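PDB 6F2P: paenibacillus xanthan lyase from Paenibacillus, which cleaves the polysaccharide xanthan as a lyase, by beta-elimination, probably at the link between the terminal mannose and the glucuronate of its side chains. Local coordinates for residues Y466-M471 and S679-E684; K483-M488 and G658-N663; E492-G497 and S616-P621; T634-I639 and V649-L654. All coordinates share one frame; numbering follows the deposited sequence.

Interaction 1: residues Y466-M471 and S679-E684; sequences YGVSGM and SVMTKE
M681 lies across the backbone of Y466 and G467 and slides past V468, the two side chains running in opposite directions. Its CG stands anti to the backbone N (chi1 -179°), so the chain climbs straight off its strand before a bend at chi3 (-78°) folds CE over. The sulfur SD of M681 then lies 3.5 Å from Y466 O and 4.0 Å from Y466 CB, while CE comes 3.4 Å from G467 C. An unbranched, flexible thioether suits this place because it can bend to lie along the Y466-G467 peptide. V468 offers CG1, 3.5 Å from M681 CE, and the same methyl lies 3.6 Å from S679 OG. That hydroxyl is bonded to N660 OD1, on the neighbouring strand 656-661, and not to V468. At one end a water accepts a bond from K683 NZ (3.1 Å) and lies in the ring plane of Y466, weakly bonded to its OH. The segment axes run nearly antiparallel and approach to 7.4 Å, in two sheets stacked face to face. With apolar surfaces in the middle and a water, held only weakly by Y466 OH, as polar link, the contact rests mainly on dispersion and solvent exclusion.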
loop_
_atom_site.group_PDB
_atom_site.type_symbol
_atom_site.label_atom_id
_atom_site.label_comp_id
_atom_site.label_asym_id
_atom_site.label_seq_id
_atom_site.Cartn_x
_atom_site.Cartn_y
_atom_site.Cartn_z
ATOM N N TYR A 466 8.797 -12.933 -4.195
ATOM C CA TYR A 466 9.468 -11.958 -5.043
ATOM C C TYR A 466 8.578 -10.732 -5.155
ATOM O O TYR A 466 7.354 -10.838 -5.183
ATOM C CB TYR A 466 9.778 -12.566 -6.426
ATOM C CG TYR A 466 10.390 -13.946 -6.324
ATOM C CD1 TYR A 466 11.501 -14.171 -5.521
ATOM C CD2 TYR A 466 9.839 -15.034 -7.003
ATOM C CE1 TYR A 466 12.061 -15.436 -5.403
ATOM C CE2 TYR A 466 10.395 -16.311 -6.896
ATOM C CZ TYR A 466 11.507 -16.500 -6.093
ATOM O OH TYR A 466 12.064 -17.754 -5.966
ATOM N N GLY A 467 9.184 -9.557 -5.197
ATOM C CA GLY A 467 8.396 -8.348 -5.174
ATOM C C GLY A 467 9.064 -7.222 -5.918
ATOM O O GLY A 467 10.262 -7.274 -6.224
ATOM N N VAL A 468 8.270 -6.203 -6.212
ATOM C CA VAL A 468 8.744 -4.998 -6.855
ATOM C C VAL A 468 8.020 -3.832 -6.188
ATOM O O VAL A 468 6.800 -3.889 -5.985
ATOM C CB VAL A 468 8.458 -5.029 -8.381
ATOM C CG1 VAL A 468 7.032 -5.461 -8.647
ATOM C CG2 VAL A 468 8.738 -3.674 -9.018
ATOM N N SER A 469 8.768 -2.793 -5.817
ATOM C CA SER A 469 8.159 -1.602 -5.240
ATOM C C SER A 469 8.641 -0.364 -5.944
ATOM O O SER A 469 9.700 -0.361 -6.579
ATOM C CB SER A 469 8.491 -1.468 -3.760
ATOM O OG SER A 469 7.946 -2.525 -3.001
ATOM N N GLY A 470 7.867 0.704 -5.807
ATOM C CA GLY A 470 8.245 1.969 -6.383
ATOM C C GLY A 470 7.749 3.141 -5.574
ATOM O O GLY A 470 6.760 3.049 -4.837
ATOM N N MET A 471 8.448 4.259 -5.736
ATOM C CA MET A 471 8.086 5.502 -5.090
ATOM C C MET A 471 8.406 6.656 -6.016
ATOM O O MET A 471 9.543 6.797 -6.469
ATOM C CB MET A 471 8.894 5.657 -3.805
ATOM C CG MET A 471 8.741 6.992 -3.118
ATOM S SD MET A 471 9.690 7.043 -1.586
ATOM C CE MET A 471 9.402 8.747 -1.094
ATOM N N SER A 679 1.841 -1.350 -10.636
ATOM C CA SER A 679 3.010 -2.158 -10.358
ATOM C C SER A 679 2.658 -3.584 -10.779
ATOM O O SER A 679 1.602 -4.103 -10.422
ATOM C CB SER A 679 3.364 -2.091 -8.883
ATOM O OG SER A 679 4.580 -2.768 -8.636
ATOM N N VAL A 680 3.522 -4.205 -11.573
ATOM C CA VAL A 680 3.199 -5.490 -12.179
ATOM C C VAL A 680 4.357 -6.462 -12.029
ATOM O O VAL A 680 5.518 -6.065 -12.145
ATOM C CB VAL A 680 2.886 -5.311 -13.671
ATOM C CG1 VAL A 680 2.547 -6.639 -14.328
ATOM C CG2 VAL A 680 1.759 -4.308 -13.842
ATOM N N MET A 681 4.050 -7.728 -11.750
ATOM C CA MET A 681 5.078 -8.760 -11.698
ATOM C C MET A 681 4.606 -10.025 -12.414
ATOM O O MET A 681 3.466 -10.444 -12.243
ATOM C CB MET A 681 5.493 -9.046 -10.252
ATOM C CG MET A 681 6.578 -10.101 -10.108
ATOM S SD MET A 681 7.491 -10.005 -8.544
ATOM C CE MET A 681 8.581 -8.639 -8.918
ATOM N N THR A 682 5.478 -10.611 -13.235
ATOM C CA THR A 682 5.145 -11.823 -13.984
ATOM C C THR A 682 6.049 -12.995 -13.604
ATOM O O THR A 682 7.232 -12.818 -13.310
ATOM C CB THR A 682 5.236 -11.598 -15.516
ATOM O OG1 THR A 682 6.604 -11.385 -15.898
ATOM C CG2 THR A 682 4.384 -10.395 -15.958
ATOM N N LYS A 683 5.475 -14.192 -13.596
ATOM C CA LYS A 683 6.242 -15.424 -13.445
ATOM C C LYS A 683 5.902 -16.381 -14.592
ATOM O O LYS A 683 4.738 -16.755 -14.779
ATOM C CB LYS A 683 5.951 -16.080 -12.094
ATOM C CG LYS A 683 6.416 -17.522 -11.976
ATOM C CD LYS A 683 7.923 -17.637 -11.803
ATOM C CE LYS A 683 8.408 -19.067 -12.099
ATOM N NZ LYS A 683 9.692 -19.406 -11.393
ATOM N N GLU A 684 6.913 -16.753 -15.372
ATOM C CA GLU A 684 6.725 -17.680 -16.483
ATOM C C GLU A 684 7.370 -19.046 -16.230
ATOM O O GLU A 684 8.468 -19.143 -15.687
ATOM C CB GLU A 684 7.268 -17.087 -17.783
ATOM C CG GLU A 684 7.195 -18.050 -18.960
ATOM C CD GLU A 684 7.454 -17.388 -20.301
ATOM O OE1 GLU A 684 7.896 -16.215 -20.331
ATOM O OE2 GLU A 684 7.214 -18.053 -21.330
HETATM O O HOH W 1 10.463 -19.488 -8.354
#

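Interaction 2: residues K483-M488 and G658-N663; sequences KKSWFM and GINFWN
The aliphatic chain of K483 is laid over one face of the W662 indole, K483 coming from its strand and W662 from the loop just past strand 656-661, tip to tip. K483 starts with CG anti to its own carbonyl carbon (chi1 -74°) and is extended from there on, so that successive methylenes cross the ring: CB is 3.6 Å from W662 CZ2, CG sits 3.6 Å from the centroid of the six-membered ring in a CH-pi contact, and CD is 3.7 Å from W662 CG. A long lysine suits this role, since it spreads hydrocarbon over the indole and still carries its ammonium past the ring, to the W662 CB end. There NZ is bonded to S644 O and, at 3.0 Å, to a water that donates to W662 O. N660 CB lies against the other face. S485, F487, N660 and W662 repeat the first torsion of K483, which brings hydroxyl and amide together: N660 ND2 donates to S485 OG over 2.8 Å, nearly straight (163°) and in the amide plane. S485 OG is also bonded to Q647 OE1, which takes W662 NE1 too. The same torsion turns the F487 edge to G658, CE2 3.3 Å from G658 O, an approach eased by the missing side chain. Strand 481-488 lies between 466-474 and 493-501; in the facing sheet 656-661 lies between 646-651 and 678-684.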
loop_
_atom_site.group_PDB
_atom_site.type_symbol
_atom_site.label_atom_id
_atom_site.label_comp_id
_atom_site.label_asym_id
_atom_site.label_seq_id
_atom_site.Cartn_x
_atom_site.Cartn_y
_atom_site.Cartn_z
ATOM N N LYS A 483 11.879 9.065 -9.647
ATOM C CA LYS A 483 11.204 7.773 -9.696
ATOM C C LYS A 483 12.175 6.653 -9.328
ATOM O O LYS A 483 13.107 6.322 -10.075
ATOM C CB LYS A 483 10.541 7.544 -11.052
ATOM C CG LYS A 483 9.287 8.369 -11.224
ATOM C CD LYS A 483 8.963 8.651 -12.679
ATOM C CE LYS A 483 7.695 9.485 -12.783
ATOM N NZ LYS A 483 7.261 9.707 -14.186
ATOM N N LYS A 484 11.953 6.092 -8.144
ATOM C CA LYS A 484 12.832 5.082 -7.579
ATOM C C LYS A 484 12.079 3.761 -7.504
ATOM O O LYS A 484 10.946 3.705 -7.006
ATOM C CB LYS A 484 13.286 5.514 -6.182
ATOM C CG LYS A 484 13.884 6.906 -6.142
ATOM C CD LYS A 484 13.943 7.477 -4.720
ATOM C CE LYS A 484 14.837 6.636 -3.805
ATOM N NZ LYS A 484 16.283 6.718 -4.154
ATOM N N SER A 485 12.708 2.701 -8.003
ATOM C CA SER A 485 12.077 1.390 -8.015
ATOM C C SER A 485 12.995 0.344 -7.406
ATOM O O SER A 485 14.213 0.423 -7.526
ATOM C CB SER A 485 11.687 0.990 -9.442
ATOM O OG SER A 485 10.665 1.833 -9.950
ATOM N N TRP A 486 12.403 -0.635 -6.741
ATOM C CA TRP A 486 13.182 -1.713 -6.161
ATOM C C TRP A 486 12.654 -3.060 -6.664
ATOM O O TRP A 486 11.444 -3.248 -6.807
ATOM C CB TRP A 486 13.163 -1.626 -4.633
ATOM C CG TRP A 486 13.744 -0.342 -4.092
ATOM C CD1 TRP A 486 15.045 -0.116 -3.719
ATOM C CD2 TRP A 486 13.044 0.889 -3.863
ATOM N NE1 TRP A 486 15.192 1.182 -3.276
ATOM C CE2 TRP A 486 13.980 1.817 -3.349
ATOM C CE3 TRP A 486 11.718 1.297 -4.040
ATOM C CZ2 TRP A 486 13.627 3.129 -3.010
ATOM C CZ3 TRP A 486 11.371 2.605 -3.710
ATOM C CH2 TRP A 486 12.327 3.505 -3.197
ATOM N N PHE A 487 13.569 -3.975 -6.975
ATOM C CA PHE A 487 13.200 -5.259 -7.566
ATOM C C PHE A 487 13.878 -6.341 -6.767
ATOM O O PHE A 487 15.095 -6.498 -6.816
ATOM C CB PHE A 487 13.609 -5.318 -9.040
ATOM C CG PHE A 487 13.036 -4.195 -9.864
ATOM C CD1 PHE A 487 13.607 -2.929 -9.829
ATOM C CD2 PHE A 487 11.916 -4.402 -10.664
ATOM C CE1 PHE A 487 13.075 -1.891 -10.572
ATOM C CE2 PHE A 487 11.376 -3.368 -11.417
ATOM C CZ PHE A 487 11.961 -2.109 -11.373
ATOM N N MET A 488 13.081 -7.078 -6.012
ATOM C CA MET A 488 13.613 -7.940 -4.975
ATOM C C MET A 488 13.377 -9.402 -5.315
ATOM O O MET A 488 12.239 -9.860 -5.306
ATOM C CB MET A 488 12.957 -7.555 -3.649
ATOM C CG MET A 488 13.313 -6.134 -3.220
ATOM S SD MET A 488 12.046 -5.222 -2.319
ATOM C CE MET A 488 10.957 -4.696 -3.637
ATOM N N GLY A 658 9.594 -7.814 -13.006
ATOM C CA GLY A 658 8.883 -6.779 -12.275
ATOM C C GLY A 658 8.845 -5.508 -13.105
ATOM O O GLY A 658 9.844 -5.140 -13.738
ATOM N N ILE A 659 7.695 -4.837 -13.123
ATOM C CA ILE A 659 7.556 -3.595 -13.873
ATOM C C ILE A 659 6.763 -2.537 -13.116
ATOM O O ILE A 659 5.680 -2.820 -12.614
ATOM C CB ILE A 659 6.801 -3.814 -15.184
ATOM C CG1 ILE A 659 7.382 -4.995 -15.971
ATOM C CG2 ILE A 659 6.794 -2.523 -16.001
ATOM C CD1 ILE A 659 6.602 -5.335 -17.228
ATOM N N ASN A 660 7.294 -1.318 -13.048
ATOM C CA ASN A 660 6.519 -0.182 -12.575
ATOM C C ASN A 660 6.133 0.746 -13.735
ATOM O O ASN A 660 6.996 1.212 -14.479
ATOM C CB ASN A 660 7.280 0.595 -11.500
ATOM C CG ASN A 660 7.428 -0.185 -10.193
ATOM O OD1 ASN A 660 6.597 -1.034 -9.861
ATOM N ND2 ASN A 660 8.490 0.115 -9.438
ATOM N N PHE A 661 4.833 0.993 -13.885
ATOM C CA PHE A 661 4.307 1.909 -14.892
ATOM C C PHE A 661 3.941 3.254 -14.260
ATOM O O PHE A 661 3.104 3.314 -13.351
ATOM C CB PHE A 661 3.053 1.318 -15.533
ATOM C CG PHE A 661 3.311 0.137 -16.424
ATOM C CD1 PHE A 661 3.686 0.318 -17.745
ATOM C CD2 PHE A 661 3.150 -1.155 -15.952
ATOM C CE1 PHE A 661 3.913 -0.771 -18.583
ATOM C CE2 PHE A 661 3.372 -2.244 -16.780
ATOM C CZ PHE A 661 3.751 -2.049 -18.097
ATOM N N TRP A 662 4.542 4.330 -14.760
ATOM C CA TRP A 662 4.427 5.649 -14.129
ATOM C C TRP A 662 3.322 6.560 -14.670
ATOM O O TRP A 662 2.972 7.555 -14.030
ATOM C CB TRP A 662 5.768 6.382 -14.199
ATOM C CG TRP A 662 6.825 5.729 -13.373
ATOM C CD1 TRP A 662 7.924 5.062 -13.825
ATOM C CD2 TRP A 662 6.876 5.664 -11.943
ATOM N NE1 TRP A 662 8.659 4.588 -12.766
ATOM C CE2 TRP A 662 8.038 4.948 -11.599
ATOM C CE3 TRP A 662 6.057 6.152 -10.919
ATOM C CZ2 TRP A 662 8.399 4.703 -10.275
ATOM C CZ3 TRP A 662 6.418 5.909 -9.607
ATOM C CH2 TRP A 662 7.576 5.187 -9.297
ATOM N N ASN A 663 2.778 6.234 -15.839
ATOM C CA ASN A 663 1.823 7.123 -16.492
ATOM C C ASN A 663 0.453 6.497 -16.713
ATOM O O ASN A 663 0.323 5.276 -16.827
ATOM C CB ASN A 663 2.384 7.623 -17.825
ATOM C CG ASN A 663 3.711 8.340 -17.669
ATOM O OD1 ASN A 663 4.696 7.978 -18.308
ATOM N ND2 ASN A 663 3.744 9.366 -16.822
HETATM O O HOH W 2 4.408 10.461 -13.901
#

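Interaction 3: residues E492-G497 and S616-P621; sequences EIVALG and SYVLLP. With CA (calcium ion), chain B.
E492, just ahead of strand 493-501, ends on a calcium ion. Its CB packs 3.7 Å from L620 CD2 and 3.9 Å from V618 CG1. CG occupies the crowded position between backbone N and carbonyl carbon (chi1 64°), and a bend at chi2 (-92°) carries CD away from strand 616-621. At the tip OE1 and OE2 each lie 2.5 Å from the calcium ion, a bidentate grip that suits a large, hard cation and is likely to keep the carboxylate ionised. OE2 is also bonded to Y631 OH, which would help fix its rotation. Beyond E492 the backbones pair directly: I493 N to L619 O (3.0 Å) and A495 N to Y617 O (2.8 Å), the latter nearly along the C=O axis, each with a return bond. On one side of the sheet the methyl of A495, small enough to fit beneath an aromatic ring, rests 3.7 Å from the centroid of Y617 in a CH-pi contact. On the other, V494 and V618 cross obliquely with their CG2 methyls together. This is regular antiparallel pairing in the super-sandwich domain of polysaccharide lyase family 8, ending in a calcium site that D490, D491, Q636 and E651 complete.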
loop_
_atom_site.group_PDB
_atom_site.type_symbol
_atom_site.label_atom_id
_atom_site.label_comp_id
_atom_site.label_asym_id
_atom_site.label_seq_id
_atom_site.Cartn_x
_atom_site.Cartn_y
_atom_site.Cartn_z
ATOM N N GLU A 492 19.139 -11.171 -4.913
ATOM C CA GLU A 492 19.579 -9.841 -5.309
ATOM C C GLU A 492 18.455 -8.840 -5.158
ATOM O O GLU A 492 17.278 -9.205 -5.194
ATOM C CB GLU A 492 20.077 -9.822 -6.759
ATOM C CG GLU A 492 19.023 -10.150 -7.800
ATOM C CD GLU A 492 18.979 -11.633 -8.140
ATOM O OE1 GLU A 492 18.198 -12.357 -7.494
ATOM O OE2 GLU A 492 19.725 -12.078 -9.049
ATOM N N ILE A 493 18.833 -7.579 -4.976
ATOM C CA ILE A 493 17.896 -6.470 -5.062
ATOM C C ILE A 493 18.369 -5.499 -6.131
ATOM O O ILE A 493 19.502 -5.025 -6.089
ATOM C CB ILE A 493 17.781 -5.702 -3.739
ATOM C CG1 ILE A 493 17.247 -6.618 -2.640
ATOM C CG2 ILE A 493 16.875 -4.498 -3.913
ATOM C CD1 ILE A 493 18.242 -6.882 -1.551
ATOM N N VAL A 494 17.518 -5.214 -7.105
ATOM C CA VAL A 494 17.881 -4.229 -8.108
ATOM C C VAL A 494 17.210 -2.911 -7.759
ATOM O O VAL A 494 16.005 -2.874 -7.482
ATOM C CB VAL A 494 17.472 -4.665 -9.528
ATOM C CG1 VAL A 494 17.879 -3.607 -10.547
ATOM C CG2 VAL A 494 18.094 -6.019 -9.872
ATOM N N ALA A 495 17.993 -1.838 -7.760
ATOM C CA ALA A 495 17.478 -0.501 -7.491
ATOM C C ALA A 495 17.652 0.376 -8.727
ATOM O O ALA A 495 18.758 0.486 -9.264
ATOM C CB ALA A 495 18.192 0.116 -6.289
ATOM N N LEU A 496 16.558 0.984 -9.176
ATOM C CA LEU A 496 16.589 1.840 -10.351
ATOM C C LEU A 496 16.039 3.216 -10.040
ATOM O O LEU A 496 15.088 3.363 -9.271
ATOM C CB LEU A 496 15.749 1.245 -11.476
ATOM C CG LEU A 496 16.108 -0.128 -12.038
ATOM C CD1 LEU A 496 15.255 -0.390 -13.266
ATOM C CD2 LEU A 496 17.591 -0.216 -12.370
ATOM N N GLY A 497 16.632 4.226 -10.659
ATOM C CA GLY A 497 16.120 5.571 -10.538
ATOM C C GLY A 497 16.188 6.274 -11.877
ATOM O O GLY A 497 17.104 6.043 -12.661
ATOM N N SER A 616 21.316 3.125 -11.417
ATOM C CA SER A 616 20.972 1.723 -11.303
ATOM C C SER A 616 22.091 1.033 -10.548
ATOM O O SER A 616 23.264 1.341 -10.751
ATOM C CB SER A 616 20.786 1.087 -12.680
ATOM O OG SER A 616 22.005 1.051 -13.394
ATOM N N TYR A 617 21.719 0.128 -9.649
ATOM C CA TYR A 617 22.682 -0.721 -8.955
ATOM C C TYR A 617 21.965 -1.954 -8.432
ATOM O O TYR A 617 20.730 -1.979 -8.366
ATOM C CB TYR A 617 23.393 0.031 -7.818
ATOM C CG TYR A 617 22.494 0.540 -6.705
ATOM C CD1 TYR A 617 21.796 1.732 -6.843
ATOM C CD2 TYR A 617 22.374 -0.154 -5.503
ATOM C CE1 TYR A 617 20.980 2.210 -5.825
ATOM C CE2 TYR A 617 21.564 0.320 -4.476
ATOM C CZ TYR A 617 20.868 1.500 -4.648
ATOM O OH TYR A 617 20.055 1.981 -3.646
ATOM N N VAL A 618 22.740 -2.971 -8.067
ATOM C CA VAL A 618 22.185 -4.243 -7.636
ATOM C C VAL A 618 22.833 -4.644 -6.332
ATOM O O VAL A 618 24.053 -4.763 -6.263
ATOM C CB VAL A 618 22.493 -5.364 -8.650
ATOM C CG1 VAL A 618 22.055 -6.702 -8.101
ATOM C CG2 VAL A 618 21.839 -5.081 -9.994
ATOM N N LEU A 619 22.026 -4.857 -5.297
ATOM C CA LEU A 619 22.558 -5.327 -4.028
ATOM C C LEU A 619 22.741 -6.833 -4.093
ATOM O O LEU A 619 21.818 -7.568 -4.459
ATOM C CB LEU A 619 21.635 -4.956 -2.869
ATOM C CG LEU A 619 21.501 -3.464 -2.580
ATOM C CD1 LEU A 619 20.589 -3.221 -1.371
ATOM C CD2 LEU A 619 22.872 -2.835 -2.366
ATOM N N LEU A 620 23.936 -7.288 -3.736
ATOM C CA LEU A 620 24.250 -8.708 -3.736
ATOM C C LEU A 620 24.733 -9.124 -2.357
ATOM O O LEU A 620 25.936 -9.244 -2.135
ATOM C CB LEU A 620 25.325 -9.003 -4.785
ATOM C CG LEU A 620 24.931 -8.692 -6.235
ATOM C CD1 LEU A 620 26.128 -8.802 -7.167
ATOM C CD2 LEU A 620 23.811 -9.614 -6.717
ATOM N N PRO A 621 23.794 -9.334 -1.418
ATOM C CA PRO A 621 24.191 -9.663 -0.044
ATOM C C PRO A 621 24.864 -11.029 0.062
ATOM O O PRO A 621 24.600 -11.906 -0.767
ATOM C CB PRO A 621 22.854 -9.682 0.721
ATOM C CG PRO A 621 21.897 -8.924 -0.126
ATOM C CD PRO A 621 22.336 -9.175 -1.547
HETATM CA CA CA B . 19.142 -14.452 -8.532
#

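Interaction 4: residues T634-I639 and V649-L654; sequences TPQISI and VKETQL. With CA (calcium ion), chain B.
Q636 and E651 lie side by side and point the same way, each giving one oxygen to a shared calcium ion: Q636 OE1 at 2.3 Å and E651 OE1 at 2.2 Å. Their flat ends are turned almost perpendicular, with amide and carboxylate planes 84° apart, and the two donor oxygens do not bond to each other; the cation holds them together. Q636 reaches the metal with a chain extended beyond CG, whereas E651 bends at chi2 (-87°). The neutral amide oxygen suits a site already crowded with carboxylates, because it adds a ligand without adding charge. OE2 of E651 is turned the other way, met by the backbone N of L654 at 2.5 Å and weakly by that of Q653, which would fix the rotation of the carboxylate. I637 crosses E651 at about a right angle, its CG2 3.8 Å from E651 CG, and puts hydrocarbon beside the stem of the acid. I639 and V649 run alongside each other, I639 CG1 being 4.0 Å from V649 CG2, as a non-hydrogen-bonded pair sharing one sheet face. On the opposite face S638 and K650 form the hydrogen-bonded pair, with S638 N to K650 O at 2.7 Å. Past it T652 N donates to Q636 O (2.8 Å), from above the carbonyl plane. The hairpin 637-642/646-651 borders its sheet, with 656-661 next in line; I637, I639 and V649 face strand 493-501, and Y631 of helix 625-633 covers Q636 and I637.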
loop_
_atom_site.group_PDB
_atom_site.type_symbol
_atom_site.label_atom_id
_atom_site.label_comp_id
_atom_site.label_asym_id
_atom_site.label_seq_id
_atom_site.Cartn_x
_atom_site.Cartn_y
_atom_site.Cartn_z
ATOM N N THR A 634 28.228 -12.190 -15.685
ATOM C CA THR A 634 27.034 -12.779 -16.264
ATOM C C THR A 634 25.875 -12.578 -15.287
ATOM O O THR A 634 25.550 -13.464 -14.498
ATOM C CB THR A 634 27.248 -14.280 -16.611
ATOM O OG1 THR A 634 27.810 -14.957 -15.487
ATOM C CG2 THR A 634 28.219 -14.422 -17.759
ATOM N N PRO A 635 25.265 -11.385 -15.322
ATOM C CA PRO A 635 24.214 -10.991 -14.377
ATOM C C PRO A 635 22.986 -11.849 -14.540
ATOM O O PRO A 635 22.618 -12.156 -15.666
ATOM C CB PRO A 635 23.882 -9.555 -14.795
ATOM C CG PRO A 635 25.064 -9.091 -15.564
ATOM C CD PRO A 635 25.599 -10.300 -16.256
ATOM N N GLN A 636 22.360 -12.215 -13.426
ATOM C CA GLN A 636 21.123 -12.976 -13.462
ATOM C C GLN A 636 19.916 -12.047 -13.638
ATOM O O GLN A 636 18.774 -12.506 -13.608
ATOM C CB GLN A 636 20.961 -13.800 -12.186
ATOM C CG GLN A 636 22.206 -14.554 -11.747
ATOM C CD GLN A 636 22.071 -15.087 -10.340
ATOM O OE1 GLN A 636 21.025 -14.951 -9.716
ATOM N NE2 GLN A 636 23.132 -15.686 -9.825
ATOM N N ILE A 637 20.164 -10.748 -13.815
ATOM C CA ILE A 637 19.079 -9.795 -14.082
ATOM C C ILE A 637 19.299 -9.018 -15.379
ATOM O O ILE A 637 20.435 -8.819 -15.810
ATOM C CB ILE A 637 18.874 -8.787 -12.921
ATOM C CG1 ILE A 637 20.137 -7.953 -12.705
ATOM C CG2 ILE A 637 18.458 -9.502 -11.636
ATOM C CD1 ILE A 637 20.041 -6.546 -13.252
ATOM N N SER A 638 18.209 -8.576 -15.997
ATOM C CA SER A 638 18.301 -7.732 -17.182
ATOM C C SER A 638 17.364 -6.548 -17.070
ATOM O O SER A 638 16.160 -6.706 -16.909
ATOM C CB SER A 638 18.005 -8.528 -18.443
ATOM O OG SER A 638 18.995 -9.522 -18.609
ATOM N N ILE A 639 17.923 -5.352 -17.140
ATOM C CA ILE A 639 17.107 -4.164 -17.026
ATOM C C ILE A 639 16.481 -3.913 -18.386
ATOM O O ILE A 639 17.181 -3.656 -19.363
ATOM C CB ILE A 639 17.936 -2.971 -16.511
ATOM C CG1 ILE A 639 18.389 -3.255 -15.073
ATOM C CG2 ILE A 639 17.136 -1.690 -16.559
ATOM C CD1 ILE A 639 19.477 -2.342 -14.572
ATOM N N VAL A 649 12.677 -4.821 -14.683
ATOM C CA VAL A 649 13.791 -5.734 -14.489
ATOM C C VAL A 649 13.290 -7.174 -14.561
ATOM O O VAL A 649 12.231 -7.508 -14.017
ATOM C CB VAL A 649 14.472 -5.491 -13.127
ATOM C CG1 VAL A 649 15.578 -6.530 -12.865
ATOM C CG2 VAL A 649 15.018 -4.084 -13.056
ATOM N N LYS A 650 14.046 -8.017 -15.255
ATOM C CA LYS A 650 13.749 -9.441 -15.330
ATOM C C LYS A 650 14.906 -10.238 -14.729
ATOM O O LYS A 650 16.059 -10.017 -15.073
ATOM C CB LYS A 650 13.502 -9.867 -16.785
ATOM C CG LYS A 650 13.465 -11.388 -17.004
ATOM C CD LYS A 650 12.762 -11.761 -18.307
ATOM C CE LYS A 650 12.552 -13.282 -18.426
ATOM N NZ LYS A 650 11.663 -13.670 -19.578
ATOM N N GLU A 651 14.594 -11.142 -13.812
ATOM C CA GLU A 651 15.587 -12.078 -13.309
ATOM C C GLU A 651 15.501 -13.308 -14.198
ATOM O O GLU A 651 14.503 -14.026 -14.165
ATOM C CB GLU A 651 15.281 -12.446 -11.861
ATOM C CG GLU A 651 16.508 -12.761 -11.012
ATOM C CD GLU A 651 16.938 -14.224 -11.086
ATOM O OE1 GLU A 651 17.922 -14.572 -10.401
ATOM O OE2 GLU A 651 16.303 -15.023 -11.816
ATOM N N THR A 652 16.540 -13.547 -14.991
ATOM C CA THR A 652 16.475 -14.554 -16.055
ATOM C C THR A 652 16.601 -16.004 -15.595
ATOM O O THR A 652 16.329 -16.923 -16.369
ATOM C CB THR A 652 17.516 -14.285 -17.149
ATOM O OG1 THR A 652 18.834 -14.346 -16.581
ATOM C CG2 THR A 652 17.279 -12.914 -17.778
ATOM N N GLN A 653 17.020 -16.213 -14.353
ATOM C CA GLN A 653 17.049 -17.555 -13.792
ATOM C C GLN A 653 15.646 -17.935 -13.358
ATOM O O GLN A 653 15.165 -19.028 -13.654
ATOM C CB GLN A 653 17.965 -17.613 -12.570
ATOM C CG GLN A 653 19.383 -17.178 -12.833
ATOM C CD GLN A 653 20.286 -18.339 -13.186
ATOM O OE1 GLN A 653 21.164 -18.713 -12.402
ATOM N NE2 GLN A 653 20.081 -18.919 -14.372
ATOM N N LEU A 654 14.993 -17.024 -12.643
ATOM C CA LEU A 654 13.664 -17.271 -12.092
ATOM C C LEU A 654 12.571 -17.086 -13.143
ATOM O O LEU A 654 11.428 -17.524 -12.961
ATOM C CB LEU A 654 13.401 -16.310 -10.933
ATOM C CG LEU A 654 14.243 -16.448 -9.669
ATOM C CD1 LEU A 654 13.892 -15.335 -8.696
ATOM C CD2 LEU A 654 13.985 -17.798 -9.046
HETATM CA CA CA B . 19.142 -14.452 -8.532
#

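How the interactions relate
Two stacked sheets, one of the super-sandwich domain and one of the C-terminal beta-sandwich, hold all four contacts; interactions 1 and 2 cross between them, centres 8 Å apart. Their strands are neighbours in both sheets, as the probable hydrogen bond between V680 O and I659 N (2.7 Å) attests. Interaction 3 lies within the first sheet and interaction 4 within the second, and F487 of interaction 2 packs on both L496 and V649. Interactions 3 and 4, centres 11 Å apart, meet at one calcium ion, where E492 OE2 lies 3.4 Å from E651 OE1. Like charges this close would need the cation, which, with ligands from both sides, probably ties the domains together.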